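Local coordinates for DNA replication and repair protein RecF (Caldanaerobacter subterraneus subsp. tengcongensis, PDB 5Z69) that binds ATP, probably binds single-stranded DNA, and acts as an ABC-type ATPase recombination mediator in the RecFOR pathway of DNA repair, at residues A[32-37]-A[358-363]; A[316-321]-A[344-349]. All coordinates share one frame; numbering follows the deposited sequence.

Interaction 1 of 2, residues A[32-37]-A[358-363]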
# COMPACT_ATOMS: atom_id res chain seq x y z
N VAL A 32 -28.49 -23.28 20.48
CA VAL A 32 -27.19 -23.13 21.12
C VAL A 32 -26.72 -24.44 21.75
O VAL A 32 -27.38 -25.01 22.63
CB VAL A 32 -27.25 -22.01 22.20
CG1 VAL A 32 -25.95 -21.93 22.97
CG2 VAL A 32 -27.61 -20.64 21.56
N ASN A 33 -25.58 -24.93 21.28
CA ASN A 33 -24.92 -26.07 21.91
C ASN A 33 -23.78 -25.51 22.76
O ASN A 33 -22.77 -25.08 22.22
CB ASN A 33 -24.40 -27.07 20.86
CG ASN A 33 -25.54 -27.73 20.07
OD1 ASN A 33 -25.79 -28.91 20.21
ND2 ASN A 33 -26.22 -26.95 19.23
N LEU A 34 -23.98 -25.49 24.08
CA LEU A 34 -22.99 -24.94 25.00
C LEU A 34 -21.94 -26.00 25.31
O LEU A 34 -22.27 -27.08 25.79
CB LEU A 34 -23.68 -24.46 26.29
CG LEU A 34 -22.96 -23.51 27.25
CD1 LEU A 34 -22.20 -24.28 28.31
CD2 LEU A 34 -22.03 -22.55 26.53
N ILE A 35 -20.68 -25.71 25.01
CA ILE A 35 -19.60 -26.61 25.38
C ILE A 35 -18.72 -25.92 26.40
O ILE A 35 -18.05 -24.95 26.09
CB ILE A 35 -18.78 -27.01 24.16
CG1 ILE A 35 -19.67 -27.70 23.13
CG2 ILE A 35 -17.61 -27.90 24.58
CD1 ILE A 35 -19.28 -27.41 21.71
N TYR A 36 -18.75 -26.40 27.64
CA TYR A 36 -18.02 -25.72 28.70
C TYR A 36 -17.11 -26.67 29.48
O TYR A 36 -17.31 -27.88 29.51
CB TYR A 36 -18.98 -25.03 29.66
CG TYR A 36 -19.59 -25.95 30.70
CD1 TYR A 36 -20.66 -26.78 30.38
CD2 TYR A 36 -19.09 -25.98 32.00
CE1 TYR A 36 -21.21 -27.63 31.33
CE2 TYR A 36 -19.63 -26.82 32.95
CZ TYR A 36 -20.69 -27.64 32.61
OH TYR A 36 -21.21 -28.47 33.58
N GLY A 37 -16.10 -26.10 30.12
CA GLY A 37 -15.17 -26.87 30.91
C GLY A 37 -13.98 -26.01 31.25
O GLY A 37 -13.82 -24.91 30.68
N ASP A 358 -29.27 -24.43 24.61
CA ASP A 358 -30.43 -25.31 24.43
C ASP A 358 -30.04 -26.75 24.72
O ASP A 358 -30.85 -27.54 25.16
CB ASP A 358 -30.98 -25.16 23.01
CG ASP A 358 -31.55 -23.76 22.77
OD1 ASP A 358 -30.89 -22.93 22.10
OD2 ASP A 358 -32.65 -23.48 23.28
N CYS A 359 -28.77 -27.06 24.46
CA CYS A 359 -28.15 -28.30 24.92
C CYS A 359 -26.84 -27.89 25.53
O CYS A 359 -26.23 -26.91 25.10
CB CYS A 359 -27.91 -29.30 23.77
SG CYS A 359 -29.44 -29.84 22.96
N CYS A 360 -26.40 -28.64 26.52
CA CYS A 360 -25.20 -28.28 27.23
C CYS A 360 -24.29 -29.50 27.37
O CYS A 360 -24.75 -30.57 27.73
CB CYS A 360 -25.56 -27.70 28.59
SG CYS A 360 -24.16 -27.30 29.62
N PHE A 361 -23.01 -29.32 27.06
CA PHE A 361 -22.03 -30.39 27.17
C PHE A 361 -20.86 -29.96 28.06
O PHE A 361 -20.25 -28.92 27.83
CB PHE A 361 -21.48 -30.79 25.79
CG PHE A 361 -22.53 -31.25 24.80
CD1 PHE A 361 -22.78 -32.61 24.61
CD2 PHE A 361 -23.23 -30.33 24.03
CE1 PHE A 361 -23.72 -33.03 23.69
CE2 PHE A 361 -24.18 -30.74 23.10
CZ PHE A 361 -24.43 -32.08 22.92
N LYS A 362 -20.53 -30.77 29.06
CA LYS A 362 -19.31 -30.56 29.83
C LYS A 362 -18.16 -31.38 29.28
O LYS A 362 -18.29 -32.59 29.06
CB LYS A 362 -19.51 -30.91 31.31
CG LYS A 362 -18.36 -30.39 32.20
CD LYS A 362 -17.92 -31.39 33.25
CE LYS A 362 -18.67 -31.22 34.56
NZ LYS A 362 -18.43 -32.40 35.46
N ILE A 363 -17.03 -30.72 29.05
CA ILE A 363 -15.84 -31.47 28.70
C ILE A 363 -14.76 -31.37 29.77
O ILE A 363 -14.37 -30.28 30.20
CB ILE A 363 -15.22 -30.99 27.39
CG1 ILE A 363 -16.21 -31.12 26.24
CG2 ILE A 363 -13.94 -31.79 27.11
CD1 ILE A 363 -15.62 -30.76 24.87
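Tyr36 holds CG between its backbone N and carbonyl carbon (chi1 81°), which swings the ring across strand 359-363, while Lys362 and Cys360 set CG and SG anti to their backbone N and meet it there. Lys362 CG lies over one ring face, 4.0 Å from the Tyr36 centroid, a CH-pi contact. Cys360 SG comes obliquely to the same ring, 3.4 Å from Tyr36 CE1, and also touches Leu34 CD1. An alanine in place of this tyrosine would probably leave the Lys362 methylenes and Cys360 SG without their aromatic partner and open a gap. The two strands run parallel in the mixed sheet of the P-loop NTPase core; backbone bonds link Leu34 and Tyr36 alternately to Cys359, Phe361 and Ile363, with Phe361 N 2.7 Å from Leu34 O, Tyr36 N donating to Phe361 O and Tyr36 O accepting from Ile363 N. Strand 32-36 leads into the predicted ATP-binding P-loop (Walker A), which begins at Gly37. On the other face, the Asn33 amide and Phe361 ring lie side by side, 12° from coplanar, with OD1 3.8 Å from CE2 at the ring edge; Cys29, disulfide-bonded to Cys359, donates its N-H to that OD1. Ile35 CG2 presses tightly on Ile363 CD1 at 3.5 Å. Asp358 OD1 accepts a hydrogen bond from Val32 N through its anti lone pair, at 2.9 Å, and Val32 O accepts from both Asp358 N and Cys359 N.

Interaction 2 of 2, residues A[316-321]-A[344-349]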
# COMPACT_ATOMS: atom_id res chain seq x y z
N LYS A 316 -27.95 -21.08 5.21
CA LYS A 316 -27.64 -20.54 6.53
C LYS A 316 -26.64 -21.46 7.24
O LYS A 316 -26.93 -22.65 7.49
CB LYS A 316 -28.90 -20.38 7.37
CG LYS A 316 -28.66 -19.81 8.76
CD LYS A 316 -29.97 -19.59 9.54
CE LYS A 316 -30.80 -18.47 8.98
NZ LYS A 316 -30.13 -17.15 9.20
N PRO A 317 -25.46 -20.91 7.57
CA PRO A 317 -24.36 -21.72 8.12
C PRO A 317 -24.51 -22.01 9.59
O PRO A 317 -25.34 -21.41 10.28
CB PRO A 317 -23.14 -20.83 7.91
CG PRO A 317 -23.69 -19.45 7.98
CD PRO A 317 -25.03 -19.52 7.30
N VAL A 318 -23.70 -22.95 10.07
CA VAL A 318 -23.57 -23.21 11.48
C VAL A 318 -22.58 -22.22 12.07
O VAL A 318 -21.58 -21.89 11.44
CB VAL A 318 -23.12 -24.67 11.74
CG1 VAL A 318 -22.73 -24.83 13.19
CG2 VAL A 318 -24.26 -25.67 11.33
N LEU A 319 -22.83 -21.75 13.29
CA LEU A 319 -21.95 -20.76 13.90
C LEU A 319 -21.07 -21.41 14.97
O LEU A 319 -21.56 -22.13 15.84
CB LEU A 319 -22.80 -19.60 14.47
CG LEU A 319 -23.18 -18.46 13.52
CD1 LEU A 319 -23.42 -18.90 12.10
CD2 LEU A 319 -24.38 -17.66 14.03
N LEU A 320 -19.76 -21.16 14.90
CA LEU A 320 -18.82 -21.63 15.91
C LEU A 320 -18.19 -20.46 16.70
O LEU A 320 -17.52 -19.59 16.12
CB LEU A 320 -17.73 -22.48 15.24
CG LEU A 320 -18.28 -23.61 14.34
CD1 LEU A 320 -17.11 -24.28 13.66
CD2 LEU A 320 -19.09 -24.57 15.14
N LEU A 321 -18.43 -20.44 18.01
CA LEU A 321 -17.98 -19.33 18.85
C LEU A 321 -16.97 -19.82 19.86
O LEU A 321 -17.33 -20.44 20.87
CB LEU A 321 -19.17 -18.66 19.55
CG LEU A 321 -19.95 -17.64 18.72
CD1 LEU A 321 -20.62 -18.32 17.54
CD2 LEU A 321 -20.99 -16.90 19.56
N GLN A 344 -28.00 -22.92 14.21
CA GLN A 344 -27.36 -23.82 15.15
C GLN A 344 -26.01 -23.17 15.50
O GLN A 344 -25.29 -22.72 14.61
CB GLN A 344 -27.15 -25.22 14.57
CG GLN A 344 -26.53 -26.19 15.58
CD GLN A 344 -26.16 -27.53 14.97
OE1 GLN A 344 -25.59 -27.59 13.87
NE2 GLN A 344 -26.46 -28.61 15.68
N SER A 345 -25.68 -23.08 16.79
CA SER A 345 -24.39 -22.53 17.18
C SER A 345 -23.68 -23.44 18.18
O SER A 345 -24.31 -24.22 18.88
CB SER A 345 -24.54 -21.11 17.79
OG SER A 345 -25.43 -21.13 18.89
N PHE A 346 -22.36 -23.34 18.20
CA PHE A 346 -21.54 -24.06 19.14
C PHE A 346 -20.75 -23.03 19.89
O PHE A 346 -19.96 -22.30 19.30
CB PHE A 346 -20.63 -25.08 18.42
CG PHE A 346 -21.40 -26.23 17.80
CD1 PHE A 346 -21.55 -27.43 18.49
CD2 PHE A 346 -22.00 -26.09 16.55
CE1 PHE A 346 -22.29 -28.48 17.94
CE2 PHE A 346 -22.76 -27.13 15.99
CZ PHE A 346 -22.91 -28.32 16.69
N ILE A 347 -20.99 -22.94 21.20
CA ILE A 347 -20.36 -21.91 22.01
C ILE A 347 -19.51 -22.52 23.12
O ILE A 347 -20.00 -23.33 23.92
CB ILE A 347 -21.41 -20.96 22.64
CG1 ILE A 347 -22.22 -20.25 21.54
CG2 ILE A 347 -20.72 -19.90 23.50
CD1 ILE A 347 -23.34 -19.35 22.08
N THR A 348 -18.24 -22.14 23.18
CA THR A 348 -17.38 -22.64 24.24
C THR A 348 -17.33 -21.65 25.39
O THR A 348 -17.34 -20.43 25.19
CB THR A 348 -15.93 -22.92 23.74
OG1 THR A 348 -15.35 -21.73 23.23
CG2 THR A 348 -15.94 -23.99 22.66
N HIS A 349 -17.28 -22.18 26.60
CA HIS A 349 -17.21 -21.32 27.77
C HIS A 349 -16.59 -22.06 28.95
O HIS A 349 -16.31 -23.25 28.87
CB HIS A 349 -18.62 -20.81 28.14
CG HIS A 349 -18.61 -19.54 28.92
ND1 HIS A 349 -17.71 -18.52 28.69
CD2 HIS A 349 -19.40 -19.10 29.93
CE1 HIS A 349 -17.94 -17.53 29.52
NE2 HIS A 349 -18.96 -17.85 30.29
O HOH W 1 -27.46 -22.98 11.30
O HOH W 2 -17.58 -18.41 23.14
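Phe346 is the apolar centre, its ring met by two side chains of strand 318-321. Val318 CG1 reaches the ring edge in plane, 3.6 Å from Phe346 CE2, and Leu320 CD2 comes in obliquely, 3.6 Å from Phe346 CD2. Leu320 and Phe346 both hold CG anti to the carbonyl carbon (chi1 -52° and -69°), which turns them the same way off the sheet and sets Leu320 CD2 beside the ring; Leu320 also touches Ile50 and Arg51 of helix 43-55. On the opposite face Leu321 CB rests 4.0 Å from Ile347 CG1, and Leu319 CB meets Ser345 CB. Four backbone bonds join the parallel strands, from Leu319 N to Gln344 O through to Thr348 N to Leu321 O, the shortest Leu321 N to Phe346 O at 2.7 Å. One water bridges Pro317 O and Gln344 N, and a second donates to Leu321 O and Thr348 O. Gln344 OE1 lies 3.5 Å from Val318 CG2 and accepts from Leu10 N, while Thr348 OG1 bonds to Asp322 and Asp323. Thr348 also touches Lys43 and the bound ATP analogue, so the end of strand 345-349 lines the nucleotide site, in the parallel part of the mixed sheet of a P-loop NTPase core.

In the fold
Interactions 1 and 2 are neighbouring parts of one mixed sheet, their centres 11 Å apart, and both segments of interaction 2 fall between the two segments of interaction 1 in the sequence. Strand 32-36 lies between strands 345-349 and 359-364, so it is bonded along both edges: Ile35 N to Ile347 O at 2.7 Å and Asn33 N to Ser345 O at 2.8 Å probably join it to interaction 2. Both contacts end near the bound ATP analogue, the side chain of Thr348 about 4 Å from it and that of Ile363 about 6 Å, while Lys43, predicted to bind ATP, bonds to Gly37 O and weakly to His349 O.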